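Local coordinates for protein serine--tRNA ligase (Pyrococcus horikoshii, PDB 2ZR2) that catalyses the ATP-dependent attachment of serine to tRNA(Ser), and probably to tRNA(Sec), working as a class II synthetase homodimer, at residues I194-L199 / I408-A413; P280-E285 / V299-K304; E370-S375 / N404-A409. All blocks are in the same frame, centred on the assembly; numbering follows the deposited sequence.

Contact 1: I194-L199 / I408-A413; sequences ILDLAL and IATSRA. With AMP (adenosine monophosphate), chain C; SO4 (sulfate ion), chain F.
Asp-196 and Thr-410 meet with their side chains crossing at about a right angle, and the threonine hydroxyl OG1 donates to Asp-196 OD1 over 2.9 Å. The hydroxyl comes from above the carboxylate plane, about 50° out of it. The aspartate reaches across because its CG stands anti to the backbone N (chi1 -176°). Threonine suits the place since OG1 makes the bond to the carboxylate, while the methyl CG2 packs over Asp-196 O at 3.4 Å and against Leu-199 CB. Leu-199 carries the apolar half by splitting its fork. Its CD1 rests 4.0 Å from CB of Ala-413, whose short methyl leaves room for the leucine branch at this point. The other branch, CD2, lies 4.2 Å from Ile-408 CD1, and these two side chains also cross at about a right angle.

Beyond this buried seam the residues 411-412 turn to the nucleotide. Ser-411 OG donates to AMP N3 at 3.1 Å. Arg-412 is extended from CG to NE, and AMP C4 lies 3.7 Å above one face of its guanidinium, offset toward the rim, as with the motif 3 arginine of class II synthetases. Its NH1 donates to O1 of a sulfate probably from the crystallisation liquor, and NE and NH2 are held by the carbonyls of Phe-297 and Glu-370, which fixes the rotation of the flat group.

Asp-196 OD2 accepts a second bond from His-303 ND1, so the carboxylate ties helix 190-209 to strand 301-311 as well. Helix 190-209, the motif 1 helix of this family, packs through Leu-197 on Leu-204 of the second subunit, while Leu-199 also touches Ile-414 and Ile-417 of helix 410-420. The contact thus joins the dimer-forming helix to the one that follows strand 408-409.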
loop_
_atom_site.group_PDB
_atom_site.type_symbol
_atom_site.label_atom_id
_atom_site.label_comp_id
_atom_site.label_asym_id
_atom_site.label_seq_id
_atom_site.Cartn_x
_atom_site.Cartn_y
_atom_site.Cartn_z
ATOM N N ILE A 194 -8.908 -5.881 -15.297
ATOM C CA ILE A 194 -9.357 -7.265 -15.176
ATOM C C ILE A 194 -8.196 -8.199 -15.438
ATOM O O ILE A 194 -8.072 -9.241 -14.800
ATOM C CB ILE A 194 -10.460 -7.611 -16.181
ATOM C CG1 ILE A 194 -11.707 -6.770 -15.892
ATOM C CG2 ILE A 194 -10.777 -9.092 -16.106
ATOM C CD1 ILE A 194 -12.203 -6.851 -14.469
ATOM N N LEU A 195 -7.355 -7.820 -16.395
ATOM C CA LEU A 195 -6.192 -8.619 -16.734
ATOM C C LEU A 195 -5.235 -8.679 -15.539
ATOM O O LEU A 195 -4.636 -9.728 -15.258
ATOM C CB LEU A 195 -5.476 -8.022 -17.950
ATOM C CG LEU A 195 -4.178 -8.720 -18.377
ATOM C CD1 LEU A 195 -4.449 -10.175 -18.790
ATOM C CD2 LEU A 195 -3.570 -7.954 -19.519
ATOM N N ASP A 196 -5.086 -7.547 -14.847
ATOM C CA ASP A 196 -4.216 -7.489 -13.682
ATOM C C ASP A 196 -4.722 -8.490 -12.646
ATOM O O ASP A 196 -3.977 -9.377 -12.228
ATOM C CB ASP A 196 -4.207 -6.084 -13.075
ATOM C CG ASP A 196 -3.238 -5.952 -11.907
ATOM O OD1 ASP A 196 -2.305 -5.146 -12.004
ATOM O OD2 ASP A 196 -3.398 -6.648 -10.888
ATOM N N LEU A 197 -5.986 -8.362 -12.246
ATOM C CA LEU A 197 -6.536 -9.284 -11.259
ATOM C C LEU A 197 -6.448 -10.713 -11.730
ATOM O O LEU A 197 -6.135 -11.610 -10.947
ATOM C CB LEU A 197 -7.996 -8.981 -10.957
ATOM C CG LEU A 197 -8.324 -7.613 -10.362
ATOM C CD1 LEU A 197 -9.804 -7.612 -9.962
ATOM C CD2 LEU A 197 -7.412 -7.298 -9.155
ATOM N N ALA A 198 -6.729 -10.915 -13.013
ATOM C CA ALA A 198 -6.696 -12.252 -13.600
ATOM C C ALA A 198 -5.333 -12.891 -13.418
ATOM O O ALA A 198 -5.237 -14.057 -13.044
ATOM C CB ALA A 198 -7.060 -12.196 -15.091
ATOM N N LEU A 199 -4.281 -12.120 -13.665
ATOM C CA LEU A 199 -2.924 -12.629 -13.537
ATOM C C LEU A 199 -2.604 -13.036 -12.108
ATOM O O LEU A 199 -1.873 -13.990 -11.890
ATOM C CB LEU A 199 -1.925 -11.584 -14.056
ATOM C CG LEU A 199 -1.888 -11.454 -15.592
ATOM C CD1 LEU A 199 -1.249 -10.152 -16.035
ATOM C CD2 LEU A 199 -1.130 -12.645 -16.159
ATOM N N ILE A 408 4.309 -14.027 -10.512
ATOM C CA ILE A 408 3.916 -13.054 -11.508
ATOM C C ILE A 408 3.802 -11.683 -10.873
ATOM O O ILE A 408 3.163 -11.500 -9.833
ATOM C CB ILE A 408 2.573 -13.370 -12.151
ATOM C CG1 ILE A 408 2.712 -14.566 -13.081
ATOM C CG2 ILE A 408 2.090 -12.161 -12.959
ATOM C CD1 ILE A 408 1.392 -14.962 -13.751
ATOM N N ALA A 409 4.463 -10.721 -11.494
ATOM C CA ALA A 409 4.390 -9.355 -11.042
ATOM C C ALA A 409 3.567 -8.838 -12.214
ATOM O O ALA A 409 4.043 -8.788 -13.339
ATOM C CB ALA A 409 5.770 -8.745 -11.012
ATOM N N THR A 410 2.311 -8.504 -11.948
ATOM C CA THR A 410 1.401 -8.065 -12.996
ATOM C C THR A 410 1.928 -6.976 -13.916
ATOM O O THR A 410 1.782 -7.076 -15.133
ATOM C CB THR A 410 0.029 -7.644 -12.403
ATOM O OG1 THR A 410 0.204 -6.569 -11.468
ATOM C CG2 THR A 410 -0.621 -8.822 -11.693
ATOM N N SER A 411 2.539 -5.947 -13.349
ATOM C CA SER A 411 3.091 -4.840 -14.140
ATOM C C SER A 411 3.789 -5.367 -15.410
ATOM O O SER A 411 3.328 -5.131 -16.522
ATOM C CB SER A 411 4.107 -4.079 -13.294
ATOM O OG SER A 411 5.042 -5.014 -12.733
ATOM N N ARG A 412 4.887 -6.102 -15.231
ATOM C CA ARG A 412 5.642 -6.611 -16.356
ATOM C C ARG A 412 4.983 -7.748 -17.126
ATOM O O ARG A 412 5.135 -7.844 -18.353
ATOM C CB ARG A 412 7.039 -6.976 -15.890
ATOM C CG ARG A 412 7.722 -5.764 -15.299
ATOM C CD ARG A 412 9.175 -5.995 -15.002
ATOM N NE ARG A 412 9.817 -4.749 -14.601
ATOM C CZ ARG A 412 11.102 -4.630 -14.282
ATOM N NH1 ARG A 412 11.586 -3.445 -13.931
ATOM N NH2 ARG A 412 11.907 -5.690 -14.316
ATOM N N ALA A 413 4.245 -8.601 -16.427
ATOM C CA ALA A 413 3.541 -9.682 -17.102
ATOM C C ALA A 413 2.629 -8.999 -18.137
ATOM O O ALA A 413 2.475 -9.456 -19.268
ATOM C CB ALA A 413 2.705 -10.461 -16.091
HETATM P P AMP C . 13.000 -8.176 -7.143
HETATM O O1P AMP C . 13.571 -9.490 -7.503
HETATM O O2P AMP C . 11.920 -8.023 -5.965
HETATM O O3P AMP C . 13.757 -6.777 -7.476
HETATM O "O5'" AMP C . 11.908 -7.987 -8.327
HETATM C "C5'" AMP C . 11.178 -9.109 -8.830
HETATM C "C4'" AMP C . 10.219 -8.689 -9.933
HETATM O "O4'" AMP C . 9.342 -7.639 -9.478
HETATM C "C3'" AMP C . 10.933 -8.094 -11.143
HETATM O "O3'" AMP C . 11.436 -9.147 -11.968
HETATM C "C2'" AMP C . 9.761 -7.455 -11.848
HETATM O "O2'" AMP C . 8.956 -8.455 -12.477
HETATM C "C1'" AMP C . 9.002 -6.814 -10.671
HETATM N N9 AMP C . 9.489 -5.425 -10.423
HETATM C C8 AMP C . 10.561 -5.065 -9.693
HETATM N N7 AMP C . 10.643 -3.731 -9.663
HETATM C C5 AMP C . 9.629 -3.247 -10.377
HETATM C C6 AMP C . 9.200 -1.962 -10.697
HETATM N N6 AMP C . 9.862 -0.906 -10.256
HETATM N N1 AMP C . 8.092 -1.800 -11.458
HETATM C C2 AMP C . 7.400 -2.858 -11.906
HETATM N N3 AMP C . 7.795 -4.101 -11.611
HETATM C C4 AMP C . 8.898 -4.319 -10.857
HETATM S S SO4 F . 15.557 -3.878 -15.177
HETATM O O1 SO4 F . 14.652 -3.367 -14.125
HETATM O O2 SO4 F . 16.910 -3.320 -14.954
HETATM O O3 SO4 F . 15.065 -3.468 -16.499
HETATM O O4 SO4 F . 15.609 -5.355 -15.148
#

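Contact 2: P280-E285 / V299-K304; sequences PCFRKE and VHQFHK. With AMP (adenosine monophosphate), chain C; SO4 (sulfate ion), chain D.
Motif 2 of the class II synthetase core, two antiparallel strands joined by a loop, supplies this contact, with Cys-281 and Phe-302 as its central hydrogen-bonded pair. Cys-281 N donates to Phe-302 O, and Phe-302 N returns a bond to Cys-281 O at 3.1 Å, placed on a lone pair in the carbonyl plane. The phenyl ring is covered on both faces. Cys-281 CB makes a CH-pi contact 3.7 Å from the Phe-302 ring centroid, and on the opposite face AMP C4 lies about 3.3 Å above the ring plane. Phenylalanine suits a floor for adenine, and the slim cysteine fits beneath it. At the ring edge Arg-283 CG approaches Phe-302 CE1 to 3.5 Å; the arginine, bent at chi2 and chi3, then sends NH2 to AMP O3P at 2.8 Å, with a weaker bond from NH1 to O2P.

Where the strands end, His-300 ND1 donates to Arg-283 O at 2.8 Å, in the ring plane of His-300 and nearly straight (168°). Its NE2 donates to a sulfate probably from the crystallisation liquor, so the imidazole may be charged in this crystal.

Adenine is read at its edge: N6 donates to Glu-285 OE2 and weakly to Val-299 O, and Val-299 N donates to N1. An amino group beside a bare ring nitrogen satisfies this pattern, which is consistent with a preference for adenine over guanine.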
loop_
_atom_site.group_PDB
_atom_site.type_symbol
_atom_site.label_atom_id
_atom_site.label_comp_id
_atom_site.label_asym_id
_atom_site.label_seq_id
_atom_site.Cartn_x
_atom_site.Cartn_y
_atom_site.Cartn_z
ATOM N N PRO A 280 0.560 -5.510 -2.855
ATOM C CA PRO A 280 1.025 -4.455 -3.754
ATOM C C PRO A 280 2.497 -4.304 -3.334
ATOM O O PRO A 280 2.888 -4.758 -2.250
ATOM C CB PRO A 280 0.167 -3.248 -3.359
ATOM C CG PRO A 280 -0.285 -3.563 -1.938
ATOM C CD PRO A 280 -0.547 -5.041 -1.998
ATOM N N CYS A 281 3.319 -3.708 -4.183
ATOM C CA CYS A 281 4.721 -3.521 -3.851
ATOM C C CYS A 281 5.032 -2.060 -4.048
ATOM O O CYS A 281 4.561 -1.458 -5.008
ATOM C CB CYS A 281 5.608 -4.379 -4.756
ATOM S SG CYS A 281 5.342 -6.159 -4.570
ATOM N N PHE A 282 5.826 -1.494 -3.140
ATOM C CA PHE A 282 6.183 -0.081 -3.206
ATOM C C PHE A 282 7.687 0.097 -3.277
ATOM O O PHE A 282 8.417 -0.406 -2.429
ATOM C CB PHE A 282 5.606 0.660 -1.988
ATOM C CG PHE A 282 4.115 0.499 -1.836
ATOM C CD1 PHE A 282 3.583 -0.603 -1.175
ATOM C CD2 PHE A 282 3.242 1.419 -2.400
ATOM C CE1 PHE A 282 2.206 -0.789 -1.085
ATOM C CE2 PHE A 282 1.856 1.239 -2.315
ATOM C CZ PHE A 282 1.339 0.134 -1.657
ATOM N N ARG A 283 8.147 0.826 -4.289
ATOM C CA ARG A 283 9.580 1.054 -4.481
ATOM C C ARG A 283 9.851 2.496 -4.867
ATOM O O ARG A 283 9.156 3.069 -5.706
ATOM C CB ARG A 283 10.128 0.154 -5.592
ATOM C CG ARG A 283 9.314 -1.096 -5.840
ATOM C CD ARG A 283 9.873 -2.324 -5.172
ATOM N NE ARG A 283 11.041 -2.805 -5.892
ATOM C CZ ARG A 283 11.299 -4.088 -6.134
ATOM N NH1 ARG A 283 10.465 -5.037 -5.718
ATOM N NH2 ARG A 283 12.403 -4.417 -6.789
ATOM N N LYS A 284 10.877 3.073 -4.254
ATOM C CA LYS A 284 11.261 4.448 -4.533
ATOM C C LYS A 284 11.877 4.526 -5.918
ATOM O O LYS A 284 11.683 5.505 -6.627
ATOM C CB LYS A 284 12.296 4.940 -3.522
ATOM C CG LYS A 284 11.784 5.229 -2.123
ATOM C CD LYS A 284 12.944 5.631 -1.202
ATOM C CE LYS A 284 12.488 5.931 0.224
ATOM N NZ LYS A 284 13.630 6.166 1.160
ATOM N N GLU A 285 12.612 3.486 -6.304
ATOM C CA GLU A 285 13.283 3.478 -7.592
ATOM C C GLU A 285 14.146 4.734 -7.691
ATOM O O GLU A 285 14.247 5.337 -8.759
ATOM C CB GLU A 285 12.275 3.457 -8.746
ATOM C CG GLU A 285 11.638 2.094 -9.004
ATOM C CD GLU A 285 12.662 0.984 -9.230
ATOM O OE1 GLU A 285 13.766 1.279 -9.746
ATOM O OE2 GLU A 285 12.357 -0.188 -8.907
ATOM N N VAL A 299 7.755 1.144 -12.204
ATOM C CA VAL A 299 6.961 2.148 -11.514
ATOM C C VAL A 299 7.115 2.085 -10.004
ATOM O O VAL A 299 7.804 1.226 -9.474
ATOM C CB VAL A 299 5.478 1.950 -11.859
ATOM C CG1 VAL A 299 5.231 2.272 -13.314
ATOM C CG2 VAL A 299 5.098 0.493 -11.613
ATOM N N HIS A 300 6.451 3.000 -9.313
ATOM C CA HIS A 300 6.505 3.024 -7.861
ATOM C C HIS A 300 5.641 1.953 -7.187
ATOM O O HIS A 300 5.979 1.511 -6.082
ATOM C CB HIS A 300 6.121 4.407 -7.350
ATOM C CG HIS A 300 7.150 5.445 -7.646
ATOM N ND1 HIS A 300 8.455 5.336 -7.216
ATOM C CD2 HIS A 300 7.076 6.605 -8.336
ATOM C CE1 HIS A 300 9.138 6.387 -7.626
ATOM N NE2 HIS A 300 8.327 7.172 -8.307
ATOM N N GLN A 301 4.532 1.549 -7.823
ATOM C CA GLN A 301 3.691 0.498 -7.251
ATOM C C GLN A 301 3.279 -0.560 -8.270
ATOM O O GLN A 301 2.984 -0.250 -9.422
ATOM C CB GLN A 301 2.423 1.077 -6.592
ATOM C CG GLN A 301 1.286 1.331 -7.545
ATOM C CD GLN A 301 0.090 1.982 -6.883
ATOM O OE1 GLN A 301 0.239 2.923 -6.106
ATOM N NE2 GLN A 301 -1.107 1.507 -7.211
ATOM N N PHE A 302 3.276 -1.815 -7.836
ATOM C CA PHE A 302 2.845 -2.917 -8.690
ATOM C C PHE A 302 2.403 -4.076 -7.825
ATOM O O PHE A 302 2.754 -4.154 -6.653
ATOM C CB PHE A 302 3.945 -3.390 -9.644
ATOM C CG PHE A 302 5.236 -3.746 -8.969
ATOM C CD1 PHE A 302 6.092 -2.752 -8.508
ATOM C CD2 PHE A 302 5.607 -5.077 -8.801
ATOM C CE1 PHE A 302 7.309 -3.083 -7.886
ATOM C CE2 PHE A 302 6.823 -5.420 -8.180
ATOM C CZ PHE A 302 7.672 -4.418 -7.723
ATOM N N HIS A 303 1.616 -4.961 -8.417
ATOM C CA HIS A 303 1.109 -6.139 -7.737
ATOM C C HIS A 303 2.010 -7.314 -8.054
ATOM O O HIS A 303 2.506 -7.447 -9.177
ATOM C CB HIS A 303 -0.293 -6.405 -8.226
ATOM C CG HIS A 303 -1.246 -5.311 -7.896
ATOM N ND1 HIS A 303 -2.411 -5.099 -8.600
ATOM C CD2 HIS A 303 -1.222 -4.378 -6.913
ATOM C CE1 HIS A 303 -3.065 -4.080 -8.066
ATOM N NE2 HIS A 303 -2.363 -3.624 -7.041
ATOM N N LYS A 304 2.253 -8.159 -7.065
ATOM C CA LYS A 304 3.103 -9.312 -7.291
ATOM C C LYS A 304 2.789 -10.509 -6.417
ATOM O O LYS A 304 2.670 -10.406 -5.197
ATOM C CB LYS A 304 4.571 -8.939 -7.116
ATOM C CG LYS A 304 5.507 -10.133 -7.294
ATOM C CD LYS A 304 6.979 -9.727 -7.436
ATOM C CE LYS A 304 7.489 -9.012 -6.194
ATOM N NZ LYS A 304 7.124 -9.768 -4.955
HETATM P P AMP C . 13.000 -8.176 -7.143
HETATM O O1P AMP C . 13.571 -9.490 -7.503
HETATM O O2P AMP C . 11.920 -8.023 -5.965
HETATM O O3P AMP C . 13.757 -6.777 -7.476
HETATM O "O5'" AMP C . 11.908 -7.987 -8.327
HETATM C "C5'" AMP C . 11.178 -9.109 -8.830
HETATM C "C4'" AMP C . 10.219 -8.689 -9.933
HETATM O "O4'" AMP C . 9.342 -7.639 -9.478
HETATM C "C3'" AMP C . 10.933 -8.094 -11.143
HETATM O "O3'" AMP C . 11.436 -9.147 -11.968
HETATM C "C2'" AMP C . 9.761 -7.455 -11.848
HETATM O "O2'" AMP C . 8.956 -8.455 -12.477
HETATM C "C1'" AMP C . 9.002 -6.814 -10.671
HETATM N N9 AMP C . 9.489 -5.425 -10.423
HETATM C C8 AMP C . 10.561 -5.065 -9.693
HETATM N N7 AMP C . 10.643 -3.731 -9.663
HETATM C C5 AMP C . 9.629 -3.247 -10.377
HETATM C C6 AMP C . 9.200 -1.962 -10.697
HETATM N N6 AMP C . 9.862 -0.906 -10.256
HETATM N N1 AMP C . 8.092 -1.800 -11.458
HETATM C C2 AMP C . 7.400 -2.858 -11.906
HETATM N N3 AMP C . 7.795 -4.101 -11.611
HETATM C C4 AMP C . 8.898 -4.319 -10.857
HETATM S S SO4 D . 10.542 9.608 -9.733
HETATM O O1 SO4 D . 9.801 10.386 -8.718
HETATM O O2 SO4 D . 9.603 8.737 -10.466
HETATM O O3 SO4 D . 11.199 10.519 -10.686
HETATM O O4 SO4 D . 11.573 8.788 -9.068
#

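Contact 3: E370-S375 / N404-A409; sequences EVVSAS and NSTAIA. With AMP (adenosine monophosphate), chain C.
The carboxamide of Asn-404 is a flat group at the seam with Ser-375, its OD1 standing 4.1 Å from Ser-375 OG, a loose approach and not a bond; neither segment brings an aromatic ring, and the joining is done by the backbone and small side chains. Ser-375 N donates to Asn-404 O at 2.8 Å, and Asn-404 N donates back to Ser-375 O in the carbonyl plane. Beside this hydrogen-bonded pair, Ala-374 and Ser-405 form a non-hydrogen-bonded one, and Ala-374 CB lies 3.5 Å from Ser-405 CB, an approach that suits such short side chains.

Further along, the Thr-406 hydroxyl takes the acceptor role a carbonyl would play: OG1 accepts from Ser-373 N at 3.1 Å. Its backbone N still donates to Ser-373 O, from 44° above the carbonyl plane. With OG1 anti to the carbonyl carbon (chi1 -51°), the hydroxyl oxygen is turned to that N-H of Ser-373, and CG2 faces Val-371 O and Val-372. Threonine thus fills a polar and an apolar need at once, at a position predicted to bind serine.

Past the corner at Ala-407 the strands part, and a water bridges them, donating to Val-371 O at 2.6 Å and accepting from Ala-409 N. Glu-370 OE1 and Val-371 O lie against the ribose hydroxyls of AMP, consistent with the predicted ATP site; the bond from O3' to Glu-370 is modelled too short and doubtful, that from O2' to Val-371 weak.

Strand 367-378 lies between strands 398-406 and 354-362; Val-371 and Val-372 both face Ile-358 in a classic beta bulge. Helix 316-333 packs on the sheet through Phe-331, against both valines, and Ile-323, against Ser-405.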
loop_
_atom_site.group_PDB
_atom_site.type_symbol
_atom_site.label_atom_id
_atom_site.label_comp_id
_atom_site.label_asym_id
_atom_site.label_seq_id
_atom_site.Cartn_x
_atom_site.Cartn_y
_atom_site.Cartn_z
ATOM N N GLU A 370 13.789 -8.414 -17.748
ATOM C CA GLU A 370 13.469 -9.211 -16.571
ATOM C C GLU A 370 11.992 -9.170 -16.290
ATOM O O GLU A 370 11.354 -8.122 -16.346
ATOM C CB GLU A 370 14.200 -8.710 -15.331
ATOM C CG GLU A 370 13.774 -9.436 -14.068
ATOM C CD GLU A 370 14.339 -8.815 -12.815
ATOM O OE1 GLU A 370 13.871 -9.175 -11.709
ATOM O OE2 GLU A 370 15.252 -7.968 -12.936
ATOM N N VAL A 371 11.455 -10.331 -15.958
ATOM C CA VAL A 371 10.056 -10.429 -15.663
ATOM C C VAL A 371 9.875 -11.212 -14.337
ATOM O O VAL A 371 8.860 -11.079 -13.667
ATOM C CB VAL A 371 9.360 -11.052 -16.882
ATOM C CG1 VAL A 371 9.230 -12.554 -16.726
ATOM C CG2 VAL A 371 8.052 -10.342 -17.137
ATOM N N VAL A 372 10.857 -12.030 -13.957
ATOM C CA VAL A 372 10.801 -12.734 -12.666
ATOM C C VAL A 372 12.199 -13.017 -12.152
ATOM O O VAL A 372 13.161 -13.061 -12.914
ATOM C CB VAL A 372 10.007 -14.105 -12.671
ATOM C CG1 VAL A 372 9.075 -14.188 -13.835
ATOM C CG2 VAL A 372 10.953 -15.274 -12.615
ATOM N N SER A 373 12.310 -13.210 -10.845
ATOM C CA SER A 373 13.604 -13.502 -10.256
ATOM C C SER A 373 13.503 -14.499 -9.090
ATOM O O SER A 373 12.680 -14.334 -8.183
ATOM C CB SER A 373 14.256 -12.203 -9.806
ATOM O OG SER A 373 15.586 -12.447 -9.406
ATOM N N ALA A 374 14.333 -15.544 -9.143
ATOM C CA ALA A 374 14.374 -16.591 -8.118
ATOM C C ALA A 374 15.740 -16.600 -7.435
ATOM O O ALA A 374 16.769 -16.750 -8.087
ATOM C CB ALA A 374 14.105 -17.953 -8.749
ATOM N N SER A 375 15.752 -16.460 -6.115
ATOM C CA SER A 375 17.013 -16.437 -5.391
ATOM C C SER A 375 17.060 -17.438 -4.247
ATOM O O SER A 375 16.056 -17.686 -3.579
ATOM C CB SER A 375 17.263 -15.039 -4.809
ATOM O OG SER A 375 16.897 -14.017 -5.723
ATOM N N ASN A 404 13.080 -17.284 -2.485
ATOM C CA ASN A 404 11.959 -16.491 -2.972
ATOM C C ASN A 404 12.034 -16.423 -4.481
ATOM O O ASN A 404 13.100 -16.533 -5.082
ATOM C CB ASN A 404 11.993 -15.077 -2.379
ATOM C CG ASN A 404 13.141 -14.251 -2.917
ATOM O OD1 ASN A 404 13.160 -13.907 -4.097
ATOM N ND2 ASN A 404 14.102 -13.926 -2.060
ATOM N N SER A 405 10.882 -16.248 -5.096
ATOM C CA SER A 405 10.824 -16.154 -6.528
ATOM C C SER A 405 9.512 -15.567 -6.957
ATOM O O SER A 405 8.455 -15.862 -6.405
ATOM C CB SER A 405 10.988 -17.527 -7.161
ATOM O OG SER A 405 10.684 -17.476 -8.544
ATOM N N THR A 406 9.586 -14.715 -7.955
ATOM C CA THR A 406 8.395 -14.099 -8.481
ATOM C C THR A 406 7.555 -15.238 -9.008
ATOM O O THR A 406 8.086 -16.293 -9.330
ATOM C CB THR A 406 8.762 -13.187 -9.663
ATOM O OG1 THR A 406 9.815 -12.309 -9.268
ATOM C CG2 THR A 406 7.567 -12.372 -10.123
ATOM N N ALA A 407 6.244 -15.047 -9.042
ATOM C CA ALA A 407 5.350 -16.027 -9.656
ATOM C C ALA A 407 4.935 -15.150 -10.836
ATOM O O ALA A 407 5.204 -15.455 -11.995
ATOM C CB ALA A 407 4.162 -16.333 -8.768
ATOM N N ILE A 408 4.309 -14.027 -10.512
ATOM C CA ILE A 408 3.916 -13.054 -11.508
ATOM C C ILE A 408 3.802 -11.683 -10.873
ATOM O O ILE A 408 3.163 -11.500 -9.833
ATOM C CB ILE A 408 2.573 -13.370 -12.151
ATOM C CG1 ILE A 408 2.712 -14.566 -13.081
ATOM C CG2 ILE A 408 2.090 -12.161 -12.959
ATOM C CD1 ILE A 408 1.392 -14.962 -13.751
ATOM N N ALA A 409 4.463 -10.721 -11.494
ATOM C CA ALA A 409 4.390 -9.355 -11.042
ATOM C C ALA A 409 3.567 -8.838 -12.214
ATOM O O ALA A 409 4.043 -8.788 -13.339
ATOM C CB ALA A 409 5.770 -8.745 -11.012
HETATM P P AMP C . 13.000 -8.176 -7.143
HETATM O O1P AMP C . 13.571 -9.490 -7.503
HETATM O O2P AMP C . 11.920 -8.023 -5.965
HETATM O O3P AMP C . 13.757 -6.777 -7.476
HETATM O "O5'" AMP C . 11.908 -7.987 -8.327
HETATM C "C5'" AMP C . 11.178 -9.109 -8.830
HETATM C "C4'" AMP C . 10.219 -8.689 -9.933
HETATM O "O4'" AMP C . 9.342 -7.639 -9.478
HETATM C "C3'" AMP C . 10.933 -8.094 -11.143
HETATM O "O3'" AMP C . 11.436 -9.147 -11.968
HETATM C "C2'" AMP C . 9.761 -7.455 -11.848
HETATM O "O2'" AMP C . 8.956 -8.455 -12.477
HETATM C "C1'" AMP C . 9.002 -6.814 -10.671
HETATM N N9 AMP C . 9.489 -5.425 -10.423
HETATM C C8 AMP C . 10.561 -5.065 -9.693
HETATM N N7 AMP C . 10.643 -3.731 -9.663
HETATM C C5 AMP C . 9.629 -3.247 -10.377
HETATM C C6 AMP C . 9.200 -1.962 -10.697
HETATM N N6 AMP C . 9.862 -0.906 -10.256
HETATM N N1 AMP C . 8.092 -1.800 -11.458
HETATM C C2 AMP C . 7.400 -2.858 -11.906
HETATM N N3 AMP C . 7.795 -4.101 -11.611
HETATM C C4 AMP C . 8.898 -4.319 -10.857
HETATM O O HOH W 1 6.305 -10.720 -13.994
#

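Overall arrangement
The three contacts surround one AMP, their centres 13 to 14 Å apart. Contact 1 spans the longest loop, from helix 190-209 to helix 410-420; contact 2 falls within that span, and contact 3 follows contact 2 along the chain and ends on the same run as contact 1, sharing Ile-408 and Ala-409. Strand 301-311 of contact 2 neighbours both 398-406 and 408-409, so it links the other two. Motif 2 and the motif 3 helix take opposite faces of the adenine, while 370-375 borders the ribose. Contacts 1 and 2 also reach from the AMP site to the second subunit.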